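Local coordinates for hypothetical protein TTHA0227 (Thermus thermophilus, PDB 2EJQ) that is of unknown function but belongs to a zincin-like metallopeptidase family and probably acts as a metal-dependent peptidase, at residues T92-H95 with E96-H99. The protein carries 1 engineered substitution. Numbering follows the deposited sequence.
Sequences TMLH and ELRH. Engineered in segment 92-95: Met93 (natural residue Leu).
His95 and His99 meet ring to ring one turn apart on helix 85-105. With Glu96 they match the HExxH pattern of zincin metallopeptidases. A metal-binding role here is inferred, as no metal is bound to the two histidines in this model. The pair is T-shaped. The edge of His99 points toward the face of His95, with the planes at 65° and the centroids 4.6 Å apart. The touching edge is the CE1 and NE2 end of His99, and its CE1 lies 3.6 Å from His95 NE2. CG of His95 is anti to the backbone N (chi1 -176°), which swings the ring along the helix toward His99. His95 O lies over the centre of one face of the His99 ring, 3.7 Å above its plane, and accepts a weak hydrogen bond from His99 N.

Glu96 CG passes 3.4 Å from Thr92 O. Tyr49 of strand 47-50 touches both Glu96 and His99. On another side of the helix, Leu97 packs on Trp14 and Ile68, and its CD2 meets Leu94 CD2 at 4.2 Å. Met93, an engineered residue, lies against helix 3-16. The Glu96 chain bends at chi2 (-46°), and its carboxylate holds the second histidine: His99 ND1 donates to Glu96 OE1 at 2.8 Å, arriving from above the carboxylate plane.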
ATOM      1  N   THR A  92       7.075  -3.520  -1.206  1.00 42.91           N
ATOM      2  CA  THR A  92       6.173  -2.499  -0.660  1.00 41.44           C
ATOM      3  C   THR A  92       4.774  -3.059  -0.363  1.00 43.04           C
ATOM      4  O   THR A  92       4.204  -2.826   0.695  1.00 38.90           O
ATOM      5  CB  THR A  92       6.065  -1.319  -1.627  1.00 41.55           C
ATOM      6  OG1 THR A  92       7.371  -0.762  -1.835  1.00 40.18           O
ATOM      7  CG2 THR A  92       5.142  -0.250  -1.073  1.00 42.37           C
ATOM      8  N   MET A  93       4.223  -3.819  -1.295  1.00 42.43           N
ATOM      9  CA  MET A  93       2.914  -4.404  -1.081  1.00 46.89           C
ATOM     10  C   MET A  93       2.851  -5.356   0.091  1.00 46.92           C
ATOM     11  O   MET A  93       1.990  -5.245   0.954  1.00 46.18           O
ATOM     12  CB  MET A  93       2.481  -5.150  -2.326  1.00 48.35           C
ATOM     13  CG  MET A  93       1.471  -4.404  -3.133  1.00 63.17           C
ATOM     14  SD  MET A  93       1.168  -5.224  -4.677  1.00 82.90           S
ATOM     15  CE  MET A  93       2.463  -6.409  -4.710  1.00 73.20           C
ATOM     16  N   LEU A  94       3.770  -6.308   0.098  1.00 43.91           N
ATOM     17  CA  LEU A  94       3.809  -7.309   1.145  1.00 47.26           C
ATOM     18  C   LEU A  94       4.120  -6.719   2.507  1.00 46.18           C
ATOM     19  O   LEU A  94       3.706  -7.259   3.524  1.00 46.18           O
ATOM     20  CB  LEU A  94       4.821  -8.398   0.795  1.00 37.69           C
ATOM     21  CG  LEU A  94       4.442  -9.149  -0.475  1.00 42.60           C
ATOM     22  CD1 LEU A  94       5.454 -10.262  -0.701  1.00 39.22           C
ATOM     23  CD2 LEU A  94       3.044  -9.722  -0.355  1.00 43.07           C
ATOM     24  N   HIS A  95       4.846  -5.606   2.532  1.00 46.00           N
ATOM     25  CA  HIS A  95       5.163  -4.955   3.792  1.00 46.27           C
ATOM     26  C   HIS A  95       3.879  -4.336   4.358  1.00 47.96           C
ATOM     27  O   HIS A  95       3.610  -4.433   5.556  1.00 42.47           O
ATOM     28  CB  HIS A  95       6.226  -3.869   3.594  1.00 49.17           C
ATOM     29  CG  HIS A  95       6.671  -3.230   4.873  1.00 52.26           C
ATOM     30  ND1 HIS A  95       7.202  -3.955   5.921  1.00 56.31           N
ATOM     31  CD2 HIS A  95       6.638  -1.940   5.286  1.00 52.17           C
ATOM     32  CE1 HIS A  95       7.473  -3.138   6.924  1.00 59.11           C
ATOM     33  NE2 HIS A  95       7.140  -1.911   6.564  1.00 54.51           N
ATOM     34  N   GLU A  96       3.082  -3.705   3.499  1.00 42.02           N
ATOM     35  CA  GLU A  96       1.831  -3.117   3.972  1.00 44.07           C
ATOM     36  C   GLU A  96       0.830  -4.221   4.296  1.00 39.18           C
ATOM     37  O   GLU A  96       0.003  -4.073   5.187  1.00 34.01           O
ATOM     38  CB  GLU A  96       1.237  -2.158   2.938  1.00 37.54           C
ATOM     39  CG  GLU A  96       2.107  -0.953   2.609  1.00 48.30           C
ATOM     40  CD  GLU A  96       2.673  -0.270   3.839  1.00 48.42           C
ATOM     41  OE1 GLU A  96       1.983  -0.221   4.871  1.00 49.24           O
ATOM     42  OE2 GLU A  96       3.811   0.233   3.770  1.00 56.24           O
ATOM     43  N   LEU A  97       0.904  -5.335   3.575  1.00 40.60           N
ATOM     44  CA  LEU A  97      -0.001  -6.437   3.853  1.00 39.31           C
ATOM     45  C   LEU A  97       0.316  -6.934   5.268  1.00 45.22           C
ATOM     46  O   LEU A  97      -0.563  -7.387   5.998  1.00 44.41           O
ATOM     47  CB  LEU A  97       0.173  -7.547   2.805  1.00 38.94           C
ATOM     48  CG  LEU A  97      -0.663  -8.818   3.007  1.00 47.38           C
ATOM     49  CD1 LEU A  97      -2.112  -8.427   3.205  1.00 50.51           C
ATOM     50  CD2 LEU A  97      -0.514  -9.766   1.809  1.00 41.57           C
ATOM     51  N   ARG A  98       1.582  -6.829   5.662  1.00 47.91           N
ATOM     52  CA  ARG A  98       1.982  -7.245   7.002  1.00 47.97           C
ATOM     53  C   ARG A  98       1.292  -6.345   8.027  1.00 45.89           C
ATOM     54  O   ARG A  98       0.849  -6.814   9.066  1.00 37.95           O
ATOM     55  CB  ARG A  98       3.497  -7.159   7.181  1.00 48.76           C
ATOM     56  CG  ARG A  98       3.941  -7.595   8.563  1.00 58.81           C
ATOM     57  CD  ARG A  98       5.425  -7.422   8.783  1.00 63.29           C
ATOM     58  NE  ARG A  98       5.676  -6.551   9.923  1.00 77.67           N
ATOM     59  CZ  ARG A  98       6.886  -6.211  10.351  1.00 85.92           C
ATOM     60  NH1 ARG A  98       7.965  -6.673   9.731  1.00 87.54           N
ATOM     61  NH2 ARG A  98       7.017  -5.406  11.398  1.00 86.31           N
ATOM     62  N   HIS A  99       1.202  -5.050   7.727  1.00 40.29           N
ATOM     63  CA  HIS A  99       0.533  -4.122   8.628  1.00 43.16           C
ATOM     64  C   HIS A  99      -0.952  -4.437   8.755  1.00 44.98           C
ATOM     65  O   HIS A  99      -1.546  -4.225   9.804  1.00 40.11           O
ATOM     66  CB  HIS A  99       0.713  -2.693   8.124  1.00 46.67           C
ATOM     67  CG  HIS A  99       2.125  -2.208   8.212  1.00 53.10           C
ATOM     68  ND1 HIS A  99       2.614  -1.178   7.439  1.00 54.31           N
ATOM     69  CD2 HIS A  99       3.153  -2.609   8.998  1.00 52.33           C
ATOM     70  CE1 HIS A  99       3.883  -0.964   7.744  1.00 59.92           C
ATOM     71  NE2 HIS A  99       4.232  -1.821   8.687  1.00 59.02           N
TER